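Local coordinates for homoserine kinase (PDB 4P52), which probably catalyses the ATP-dependent phosphorylation of L-homoserine to O-phospho-L-homoserine on the route to threonine, at residues Ala33-Val38 / Ser287-Ser292; Lys80-Glu83 / Val87-Ser90; Leu92-Thr97 / Tyr130-Leu135. All blocks are in the same frame, centred on the assembly; numbering follows the deposited sequence.

Interaction 1: residues Ala33-Val38 / Ser287-Ser292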
ATOM      1  N   ALA A  33       5.762  23.856   4.052  1.00 21.94           N
ATOM      2  CA  ALA A  33       6.559  22.652   4.327  1.00 21.38           C
ATOM      3  C   ALA A  33       5.708  21.376   4.131  1.00 21.36           C
ATOM      4  O   ALA A  33       4.476  21.382   4.313  1.00 20.55           O
ATOM      5  CB  ALA A  33       7.103  22.704   5.754  1.00 20.48           C
ATOM      6  N   THR A  34       6.367  20.295   3.745  1.00 21.59           N
ATOM      7  CA  THR A  34       5.695  19.024   3.570  1.00 22.36           C
ATOM      8  C   THR A  34       6.474  17.962   4.297  1.00 23.10           C
ATOM      9  O   THR A  34       7.688  18.077   4.436  1.00 25.14           O
ATOM     10  CB  THR A  34       5.631  18.615   2.088  1.00 23.03           C
ATOM     11  OG1 THR A  34       6.907  18.829   1.492  1.00 23.94           O
ATOM     12  CG2 THR A  34       4.588  19.419   1.337  1.00 22.35           C
ATOM     13  N   VAL A  35       5.784  16.932   4.761  1.00 21.87           N
ATOM     14  CA  VAL A  35       6.441  15.760   5.312  1.00 22.57           C
ATOM     15  C   VAL A  35       6.383  14.588   4.313  1.00 22.97           C
ATOM     16  O   VAL A  35       5.318  14.037   4.040  1.00 22.31           O
ATOM     17  CB  VAL A  35       5.793  15.334   6.641  1.00 23.67           C
ATOM     18  CG1 VAL A  35       6.417  14.030   7.149  1.00 24.09           C
ATOM     19  CG2 VAL A  35       5.933  16.446   7.666  1.00 22.72           C
ATOM     20  N   ALA A  36       7.536  14.201   3.779  1.00 22.78           N
ATOM     21  CA  ALA A  36       7.589  13.060   2.867  1.00 22.40           C
ATOM     22  C   ALA A  36       7.970  11.732   3.563  1.00 23.31           C
ATOM     23  O   ALA A  36       8.436  11.730   4.717  1.00 21.23           O
ATOM     24  CB  ALA A  36       8.504  13.360   1.696  1.00 21.72           C
ATOM     25  N   ASN A  37       7.731  10.618   2.850  1.00 24.73           N
ATOM     26  CA  ASN A  37       7.939   9.256   3.338  1.00 26.52           C
ATOM     27  C   ASN A  37       6.930   8.790   4.374  1.00 32.56           C
ATOM     28  O   ASN A  37       6.364   7.691   4.248  1.00 38.83           O
ATOM     29  CB  ASN A  37       9.388   9.040   3.737  1.00 25.68           C
ATOM     30  CG  ASN A  37      10.338   9.456   2.614  1.00 26.31           C
ATOM     31  OD1 ASN A  37      10.001   9.340   1.421  1.00 27.34           O
ATOM     32  ND2 ASN A  37      11.489   9.979   2.975  1.00 25.22           N
ATOM     33  N   VAL A  38       6.632   9.616   5.365  1.00 31.61           N
ATOM     34  CA  VAL A  38       5.556   9.269   6.315  1.00 31.52           C
ATOM     35  C   VAL A  38       5.743   7.822   6.825  1.00 34.13           C
ATOM     36  O   VAL A  38       4.865   6.965   6.676  1.00 36.68           O
ATOM     37  CB  VAL A  38       4.139   9.485   5.703  1.00 28.98           C
ATOM     38  CG1 VAL A  38       3.042   9.345   6.754  1.00 25.61           C
ATOM     39  CG2 VAL A  38       4.032  10.844   5.007  1.00 28.65           C
ATOM     40  N   SER A 287      14.846  16.527  10.404  1.00 22.13           N
ATOM     41  CA  SER A 287      13.518  16.672  11.032  1.00 21.14           C
ATOM     42  C   SER A 287      12.790  15.360  11.244  1.00 21.05           C
ATOM     43  O   SER A 287      12.926  14.410  10.452  1.00 21.53           O
ATOM     44  CB  SER A 287      12.626  17.633  10.256  1.00 20.86           C
ATOM     45  OG  SER A 287      13.181  18.933  10.350  1.00 22.50           O
ATOM     46  N   ILE A 288      11.999  15.340  12.309  1.00 20.53           N
ATOM     47  CA  ILE A 288      11.290  14.173  12.770  1.00 21.24           C
ATOM     48  C   ILE A 288       9.840  14.571  12.971  1.00 22.47           C
ATOM     49  O   ILE A 288       9.553  15.683  13.422  1.00 23.18           O
ATOM     50  CB  ILE A 288      11.871  13.704  14.119  1.00 22.26           C
ATOM     51  CG1 ILE A 288      13.362  13.381  13.936  1.00 23.40           C
ATOM     52  CG2 ILE A 288      11.123  12.493  14.668  1.00 21.54           C
ATOM     53  CD1 ILE A 288      14.074  12.991  15.206  1.00 24.14           C
ATOM     54  N   PHE A 289       8.913  13.681  12.637  1.00 22.68           N
ATOM     55  CA  PHE A 289       7.500  14.005  12.828  1.00 23.25           C
ATOM     56  C   PHE A 289       6.837  12.910  13.632  1.00 24.02           C
ATOM     57  O   PHE A 289       7.274  11.737  13.609  1.00 25.28           O
ATOM     58  CB  PHE A 289       6.764  14.190  11.492  1.00 21.33           C
ATOM     59  CG  PHE A 289       6.489  12.899  10.796  1.00 20.00           C
ATOM     60  CD1 PHE A 289       7.507  12.229  10.119  1.00 19.52           C
ATOM     61  CD2 PHE A 289       5.224  12.333  10.847  1.00 19.85           C
ATOM     62  CE1 PHE A 289       7.258  11.000   9.508  1.00 20.18           C
ATOM     63  CE2 PHE A 289       4.967  11.102  10.239  1.00 20.36           C
ATOM     64  CZ  PHE A 289       5.984  10.431   9.578  1.00 20.35           C
ATOM     65  N   ALA A 290       5.764  13.286  14.314  1.00 22.50           N
ATOM     66  CA  ALA A 290       4.963  12.300  15.022  1.00 23.34           C
ATOM     67  C   ALA A 290       3.505  12.561  14.672  1.00 24.60           C
ATOM     68  O   ALA A 290       3.133  13.712  14.369  1.00 24.02           O
ATOM     69  CB  ALA A 290       5.195  12.384  16.528  1.00 22.06           C
ATOM     70  N   LEU A 291       2.688  11.504  14.684  1.00 24.85           N
ATOM     71  CA  LEU A 291       1.279  11.686  14.452  1.00 25.76           C
ATOM     72  C   LEU A 291       0.559  11.408  15.745  1.00 25.63           C
ATOM     73  O   LEU A 291       0.992  10.553  16.528  1.00 26.24           O
ATOM     74  CB  LEU A 291       0.786  10.803  13.297  1.00 29.94           C
ATOM     75  CG  LEU A 291       1.403  11.054  11.895  1.00 30.44           C
ATOM     76  CD1 LEU A 291       0.821  10.080  10.892  1.00 31.33           C
ATOM     77  CD2 LEU A 291       1.165  12.463  11.388  1.00 28.76           C
ATOM     78  N   SER A 292      -0.501  12.176  16.003  1.00 25.08           N
ATOM     79  CA  SER A 292      -1.374  11.907  17.140  1.00 26.59           C
ATOM     80  C   SER A 292      -2.808  12.305  16.782  1.00 28.15           C
ATOM     81  O   SER A 292      -3.050  12.794  15.672  1.00 27.58           O
ATOM     82  CB  SER A 292      -0.909  12.642  18.391  1.00 26.31           C
ATOM     83  OG  SER A 292      -0.771  14.033  18.116  1.00 27.07           O
TER
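V35 and V38 meet F289 where the two domains of the GHMP kinase fold come together. Residues 33-38 lie on strand 26-36 and the loop that follows, and probably form part of the N-terminal signature motif of GHMP kinases. S287 closes the glycine-rich GSGPS run, probably the third GHMP motif, and 288-292 is a strand of the C-terminal domain. The two strands are not hydrogen-bonded; V35 CA and F289 CA are 7.8 Å apart, and side chains fill the interval. V35 CG1 lies over one face of the F289 ring, 3.9 Å from its centroid and 19° off the ring normal. This is a CH-pi contact, shifted toward the rim at F289 CD1. With CG1 anti to the backbone N (chi1 175°), that methyl is the one laid on the ring. The far end of the ring reaches the loop: F289 CZ is 3.5 Å from V38 CA, approached obliquely, and 4.2 Å from V38 CG1. L291 CG of the same strand sits at the ring edge, in its plane. V35 thus covers one face and V38 meets the far end. All three residues are buried. Strand 194-200 adds I197, which touches both V35 and F289. Helix 162-170 lies against T34 and A36, with T34 OG1 bonded to N164 ND2. Helix 295-310 packs against I288, A290 and S292, while A36 is joined by its backbone to G283.

Interaction 2: residues Lys80-Glu83 / Val87-Ser90; sequences KDAE and VSIS
The flat group at the centre is the carbonyl of A82, with S88 OG at its side and I89 near its oxygen. S88 OG donates to A82 O at 2.7 Å. It comes in 22° out of the carbonyl plane, with a C=O...donor angle of 110°, so it meets the oxygen from the flank rather than head on. The carboxylate of D81 is the second flat group. Its OD1 takes the N-H of E83 at 2.9 Å, nearly in line with its C-O bond, and this closes an Asx turn. The turn fixes the peptide that presents A82 O to the helix. S88 OG sits between its own backbone N and carbonyl carbon (chi1 40°), which points it back toward the incoming loop and also lets it bond N85 O. S88 CB and A82 CB are 3.9 Å apart. One residue on, I89 CD1 lies 3.3 Å from E83 O, and I89 CG1 lies 3.8 Å from A82 O. The CB of E83 points away from the helix, and its contact is made through the backbone O. Replacing S88 by an alanine removes the hydroxyl, and A82 O would probably lose its helix partner, leaving the loop freer to shift. The contact joins the loop after strand 66-72 to the first turns of helix 86-98. I68 and I106 pack on S88 from the sheet side. Hydroxyl-to-backbone bonding thus ties a surface loop to the helix it leads into. With acceptors at both A82 and N85, the single hydroxyl proton of S88 is probably shared or alternates.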
ATOM      1  N   LYS A  80      22.078  32.730  -6.998  1.00 58.07           N
ATOM      2  CA  LYS A  80      21.503  33.998  -7.440  1.00 61.30           C
ATOM      3  C   LYS A  80      21.275  34.019  -8.971  1.00 58.92           C
ATOM      4  O   LYS A  80      20.468  34.796  -9.468  1.00 59.92           O
ATOM      5  CB  LYS A  80      22.382  35.183  -6.974  1.00 67.30           C
ATOM      6  CG  LYS A  80      22.372  35.491  -5.465  1.00 71.75           C
ATOM      7  CD  LYS A  80      21.266  36.490  -5.077  1.00 76.58           C
ATOM      8  CE  LYS A  80      21.524  37.233  -3.750  1.00 75.13           C
ATOM      9  NZ  LYS A  80      20.490  38.266  -3.370  1.00 66.35           N
ATOM     10  N   ASP A  81      21.974  33.155  -9.704  1.00 57.28           N
ATOM     11  CA  ASP A  81      21.873  33.084 -11.164  1.00 58.96           C
ATOM     12  C   ASP A  81      20.574  32.394 -11.584  1.00 56.31           C
ATOM     13  O   ASP A  81      20.286  31.273 -11.151  1.00 53.45           O
ATOM     14  CB  ASP A  81      23.104  32.344 -11.729  1.00 66.83           C
ATOM     15  CG  ASP A  81      23.138  32.290 -13.268  1.00 75.36           C
ATOM     16  OD1 ASP A  81      22.167  31.806 -13.897  1.00 76.66           O
ATOM     17  OD2 ASP A  81      24.166  32.706 -13.854  1.00 79.53           O
ATOM     18  N   ALA A  82      19.811  33.061 -12.450  1.00 57.00           N
ATOM     19  CA  ALA A  82      18.452  32.622 -12.838  1.00 56.13           C
ATOM     20  C   ALA A  82      18.361  31.252 -13.518  1.00 56.09           C
ATOM     21  O   ALA A  82      17.314  30.602 -13.482  1.00 53.36           O
ATOM     22  CB  ALA A  82      17.776  33.682 -13.712  1.00 55.07           C
ATOM     23  N   GLU A  83      19.444  30.831 -14.163  1.00 60.46           N
ATOM     24  CA  GLU A  83      19.448  29.557 -14.893  1.00 64.55           C
ATOM     25  C   GLU A  83      19.913  28.434 -13.991  1.00 59.88           C
ATOM     26  O   GLU A  83      19.858  27.274 -14.379  1.00 59.32           O
ATOM     27  CB  GLU A  83      20.312  29.630 -16.154  1.00 71.14           C
ATOM     28  CG  GLU A  83      20.113  30.921 -16.939  1.00 81.45           C
ATOM     29  CD  GLU A  83      20.319  30.754 -18.431  1.00 88.43           C
ATOM     30  OE1 GLU A  83      21.413  30.295 -18.836  1.00 85.91           O
ATOM     31  OE2 GLU A  83      19.378  31.096 -19.192  1.00 93.29           O
ATOM     32  N   VAL A  87      13.455  28.294  -8.688  1.00 38.90           N
ATOM     33  CA  VAL A  87      12.267  29.110  -8.858  1.00 37.03           C
ATOM     34  C   VAL A  87      12.259  29.791 -10.227  1.00 38.39           C
ATOM     35  O   VAL A  87      11.259  29.758 -10.938  1.00 39.48           O
ATOM     36  CB  VAL A  87      12.185  30.169  -7.751  1.00 35.75           C
ATOM     37  CG1 VAL A  87      10.963  31.051  -7.939  1.00 35.55           C
ATOM     38  CG2 VAL A  87      12.167  29.512  -6.381  1.00 33.25           C
ATOM     39  N   SER A  88      13.375  30.400 -10.601  1.00 38.51           N
ATOM     40  CA  SER A  88      13.475  31.057 -11.894  1.00 39.64           C
ATOM     41  C   SER A  88      13.409  30.077 -13.078  1.00 40.74           C
ATOM     42  O   SER A  88      12.819  30.400 -14.120  1.00 40.16           O
ATOM     43  CB  SER A  88      14.707  31.967 -11.956  1.00 41.06           C
ATOM     44  OG  SER A  88      15.815  31.370 -11.314  1.00 43.10           O
ATOM     45  N   ILE A  89      13.980  28.878 -12.909  1.00 42.13           N
ATOM     46  CA  ILE A  89      13.936  27.857 -13.969  1.00 42.62           C
ATOM     47  C   ILE A  89      12.485  27.468 -14.210  1.00 41.86           C
ATOM     48  O   ILE A  89      12.025  27.462 -15.346  1.00 44.03           O
ATOM     49  CB  ILE A  89      14.817  26.613 -13.656  1.00 43.56           C
ATOM     50  CG1 ILE A  89      16.310  26.978 -13.703  1.00 45.22           C
ATOM     51  CG2 ILE A  89      14.526  25.455 -14.626  1.00 41.65           C
ATOM     52  CD1 ILE A  89      17.214  25.970 -13.002  1.00 45.01           C
ATOM     53  N   SER A  90      11.766  27.178 -13.132  1.00 40.71           N
ATOM     54  CA  SER A  90      10.345  26.828 -13.200  1.00 41.25           C
ATOM     55  C   SER A  90       9.482  27.852 -13.922  1.00 39.85           C
ATOM     56  O   SER A  90       8.664  27.497 -14.791  1.00 40.03           O
ATOM     57  CB  SER A  90       9.805  26.701 -11.793  1.00 43.46           C
ATOM     58  OG  SER A  90      10.591  25.778 -11.085  1.00 48.49           O
TER

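Interaction 3: residues Leu92-Thr97 / Tyr130-Leu135; sequences LRYLET and YAINQL
Y94 swings its ring out to I132 and N133 with CG opposite the backbone N (chi1 169°). N133 is extended in the same sense, and this brings its amide to the phenol oxygen. Y94 OH donates to N133 OD1 at 2.6 Å. The hydroxyl lies in the carbonyl plane, on a lone pair, with a C=O...donor angle of 127°. The ring and the amide plane are steeply inclined to each other. I132 CG2 covers one face of the ring, 3.9 Å from its centroid, in a CH-pi contact displaced toward Y94 CD1. Helices 86-98 and 120-135 of the N-terminal GHMP kinase domain pair here. The axes of segments 92-97 and 130-135 come within 10.5 Å, at 38°, running in broadly the same direction. I132 CG1 also touches L95 CD2 at 4.1 Å, and I132 packs on L58 of strand 52-61 beneath. A water donates to Y94 OH and to N133 O, 2.7 Å from each. The phenol oxygen thus gives one bond and receives another in a buried setting. N133 ND2 is held by M140 O, which steadies the amide that accepts from Y94. L145 of a nearby loop packs on both Y94 and N133.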
ATOM      1  N   LEU A  92      10.517  30.375 -15.821  1.00 39.05           N
ATOM      2  CA  LEU A  92      10.958  30.539 -17.202  1.00 41.28           C
ATOM      3  C   LEU A  92      10.327  29.490 -18.116  1.00 43.55           C
ATOM      4  O   LEU A  92       9.886  29.822 -19.229  1.00 45.76           O
ATOM      5  CB  LEU A  92      12.482  30.536 -17.305  1.00 42.00           C
ATOM      6  CG  LEU A  92      13.106  30.936 -18.660  1.00 45.61           C
ATOM      7  CD1 LEU A  92      12.617  32.276 -19.239  1.00 44.79           C
ATOM      8  CD2 LEU A  92      14.631  30.886 -18.551  1.00 46.77           C
ATOM      9  N   ARG A  93      10.252  28.243 -17.632  1.00 43.72           N
ATOM     10  CA  ARG A  93       9.686  27.141 -18.410  1.00 46.71           C
ATOM     11  C   ARG A  93       8.211  27.335 -18.596  1.00 45.97           C
ATOM     12  O   ARG A  93       7.677  27.047 -19.671  1.00 50.66           O
ATOM     13  CB  ARG A  93       9.955  25.774 -17.779  1.00 53.43           C
ATOM     14  CG  ARG A  93      11.424  25.341 -17.764  1.00 65.27           C
ATOM     15  CD  ARG A  93      12.076  25.242 -19.150  1.00 79.61           C
ATOM     16  NE  ARG A  93      11.472  24.216 -20.006  1.00 93.02           N
ATOM     17  CZ  ARG A  93      11.584  22.899 -19.819  1.00104.31           C
ATOM     18  NH1 ARG A  93      12.269  22.411 -18.788  1.00104.48           N
ATOM     19  NH2 ARG A  93      10.994  22.061 -20.663  1.00110.10           N
ATOM     20  N   TYR A  94       7.550  27.849 -17.569  1.00 42.00           N
ATOM     21  CA  TYR A  94       6.125  28.068 -17.646  1.00 41.13           C
ATOM     22  C   TYR A  94       5.859  29.091 -18.751  1.00 43.46           C
ATOM     23  O   TYR A  94       5.093  28.821 -19.686  1.00 45.12           O
ATOM     24  CB  TYR A  94       5.595  28.503 -16.278  1.00 38.58           C
ATOM     25  CG  TYR A  94       4.168  29.024 -16.238  1.00 36.58           C
ATOM     26  CD1 TYR A  94       3.891  30.355 -16.526  1.00 35.58           C
ATOM     27  CD2 TYR A  94       3.104  28.200 -15.860  1.00 35.05           C
ATOM     28  CE1 TYR A  94       2.598  30.849 -16.465  1.00 34.87           C
ATOM     29  CE2 TYR A  94       1.797  28.690 -15.813  1.00 34.22           C
ATOM     30  CZ  TYR A  94       1.551  30.020 -16.114  1.00 34.39           C
ATOM     31  OH  TYR A  94       0.272  30.545 -16.067  1.00 33.94           O
ATOM     32  N   LEU A  95       6.529  30.241 -18.662  1.00 43.38           N
ATOM     33  CA  LEU A  95       6.423  31.288 -19.676  1.00 43.61           C
ATOM     34  C   LEU A  95       6.732  30.752 -21.068  1.00 46.60           C
ATOM     35  O   LEU A  95       6.006  31.041 -22.011  1.00 47.11           O
ATOM     36  CB  LEU A  95       7.333  32.476 -19.348  1.00 41.75           C
ATOM     37  CG  LEU A  95       7.054  33.185 -18.016  1.00 39.69           C
ATOM     38  CD1 LEU A  95       8.130  34.212 -17.699  1.00 39.44           C
ATOM     39  CD2 LEU A  95       5.670  33.825 -17.979  1.00 39.12           C
ATOM     40  N   GLU A  96       7.787  29.956 -21.201  1.00 48.97           N
ATOM     41  CA  GLU A  96       8.102  29.402 -22.518  1.00 53.95           C
ATOM     42  C   GLU A  96       7.002  28.502 -23.063  1.00 54.92           C
ATOM     43  O   GLU A  96       6.561  28.699 -24.187  1.00 57.20           O
ATOM     44  CB  GLU A  96       9.455  28.720 -22.542  1.00 57.37           C
ATOM     45  CG  GLU A  96      10.587  29.729 -22.577  1.00 63.22           C
ATOM     46  CD  GLU A  96      11.928  29.144 -22.181  1.00 72.94           C
ATOM     47  OE1 GLU A  96      11.986  28.019 -21.603  1.00 73.16           O
ATOM     48  OE2 GLU A  96      12.938  29.832 -22.449  1.00 79.76           O
ATOM     49  N   THR A  97       6.534  27.550 -22.262  1.00 53.99           N
ATOM     50  CA  THR A  97       5.425  26.689 -22.671  1.00 55.57           C
ATOM     51  C   THR A  97       4.210  27.442 -23.233  1.00 58.86           C
ATOM     52  O   THR A  97       3.644  27.031 -24.243  1.00 62.07           O
ATOM     53  CB  THR A  97       4.987  25.788 -21.518  1.00 54.39           C
ATOM     54  OG1 THR A  97       6.058  24.890 -21.233  1.00 57.23           O
ATOM     55  CG2 THR A  97       3.741  24.971 -21.881  1.00 53.45           C
ATOM     56  N   TYR A 130       2.918  28.654  -8.705  1.00 27.70           N
ATOM     57  CA  TYR A 130       1.630  29.112  -8.288  1.00 27.00           C
ATOM     58  C   TYR A 130       1.533  30.596  -8.508  1.00 28.18           C
ATOM     59  O   TYR A 130       0.546  31.062  -9.072  1.00 29.63           O
ATOM     60  CB  TYR A 130       1.446  28.830  -6.821  1.00 26.13           C
ATOM     61  CG  TYR A 130       0.037  28.916  -6.376  1.00 27.55           C
ATOM     62  CD1 TYR A 130      -0.835  27.835  -6.562  1.00 30.05           C
ATOM     63  CD2 TYR A 130      -0.451  30.073  -5.757  1.00 27.93           C
ATOM     64  CE1 TYR A 130      -2.167  27.892  -6.128  1.00 31.13           C
ATOM     65  CE2 TYR A 130      -1.775  30.151  -5.331  1.00 29.33           C
ATOM     66  CZ  TYR A 130      -2.626  29.053  -5.524  1.00 31.85           C
ATOM     67  OH  TYR A 130      -3.928  29.108  -5.102  1.00 35.21           O
ATOM     68  N   ALA A 131       2.557  31.331  -8.067  1.00 27.46           N
ATOM     69  CA  ALA A 131       2.580  32.791  -8.180  1.00 27.40           C
ATOM     70  C   ALA A 131       2.417  33.259  -9.607  1.00 28.82           C
ATOM     71  O   ALA A 131       1.529  34.075  -9.876  1.00 29.05           O
ATOM     72  CB  ALA A 131       3.850  33.374  -7.590  1.00 27.08           C
ATOM     73  N   ILE A 132       3.257  32.743 -10.515  1.00 29.33           N
ATOM     74  CA  ILE A 132       3.277  33.221 -11.905  1.00 30.28           C
ATOM     75  C   ILE A 132       1.941  32.942 -12.577  1.00 31.79           C
ATOM     76  O   ILE A 132       1.419  33.778 -13.342  1.00 33.68           O
ATOM     77  CB  ILE A 132       4.472  32.662 -12.725  1.00 30.84           C
ATOM     78  CG1 ILE A 132       4.614  33.386 -14.065  1.00 32.09           C
ATOM     79  CG2 ILE A 132       4.361  31.167 -12.977  1.00 30.70           C
ATOM     80  CD1 ILE A 132       4.958  34.859 -13.933  1.00 32.61           C
ATOM     81  N   ASN A 133       1.361  31.795 -12.241  1.00 31.23           N
ATOM     82  CA  ASN A 133       0.100  31.400 -12.830  1.00 32.38           C
ATOM     83  C   ASN A 133      -1.050  32.317 -12.409  1.00 32.95           C
ATOM     84  O   ASN A 133      -1.860  32.749 -13.228  1.00 34.61           O
ATOM     85  CB  ASN A 133      -0.205  29.939 -12.494  1.00 32.32           C
ATOM     86  CG  ASN A 133      -1.406  29.411 -13.254  1.00 33.42           C
ATOM     87  OD1 ASN A 133      -1.459  29.477 -14.496  1.00 34.30           O
ATOM     88  ND2 ASN A 133      -2.372  28.861 -12.514  1.00 31.73           N
ATOM     89  N   GLN A 134      -1.116  32.644 -11.131  1.00 32.50           N
ATOM     90  CA  GLN A 134      -2.166  33.520 -10.709  1.00 33.95           C
ATOM     91  C   GLN A 134      -1.936  34.938 -11.219  1.00 35.16           C
ATOM     92  O   GLN A 134      -2.842  35.548 -11.763  1.00 36.25           O
ATOM     93  CB  GLN A 134      -2.381  33.483  -9.207  1.00 35.57           C
ATOM     94  CG  GLN A 134      -3.622  34.294  -8.838  1.00 40.06           C
ATOM     95  CD  GLN A 134      -4.234  33.905  -7.508  1.00 42.40           C
ATOM     96  OE1 GLN A 134      -4.263  32.720  -7.158  1.00 44.85           O
ATOM     97  NE2 GLN A 134      -4.729  34.902  -6.752  1.00 39.12           N
ATOM     98  N   LEU A 135      -0.718  35.445 -11.086  1.00 36.01           N
ATOM     99  CA  LEU A 135      -0.376  36.793 -11.543  1.00 37.04           C
ATOM    100  C   LEU A 135      -0.701  37.060 -13.022  1.00 38.45           C
ATOM    101  O   LEU A 135      -1.122  38.155 -13.369  1.00 39.50           O
ATOM    102  CB  LEU A 135       1.103  37.089 -11.277  1.00 36.96           C
ATOM    103  CG  LEU A 135       1.629  38.481 -11.663  1.00 37.71           C
ATOM    104  CD1 LEU A 135       1.153  39.563 -10.707  1.00 37.56           C
ATOM    105  CD2 LEU A 135       3.140  38.440 -11.671  1.00 37.23           C
TER
HETATM  106  O   HOH W   1      -1.552  32.568 -15.866  1.00 35.51           O

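In the fold
Interactions 2 and 3 share helix 86-98. Interaction 2 ties the start of the helix to the loop before it, and interaction 3 sets its later turns against helix 120-135. Their centres are about 13 Å apart, and their segments adjoin in the sequence. Interaction 1 lies elsewhere, with its centre about 28 and 29 Å from those of the other two and nearest atoms about 13 Å away in each case. Along the chain it encloses both. In GHMP kinases the active site lies between the domains, so interaction 1, close to the probable signature motifs, is probably the one nearest to it. Interactions 2 and 3 belong to the N-terminal domain.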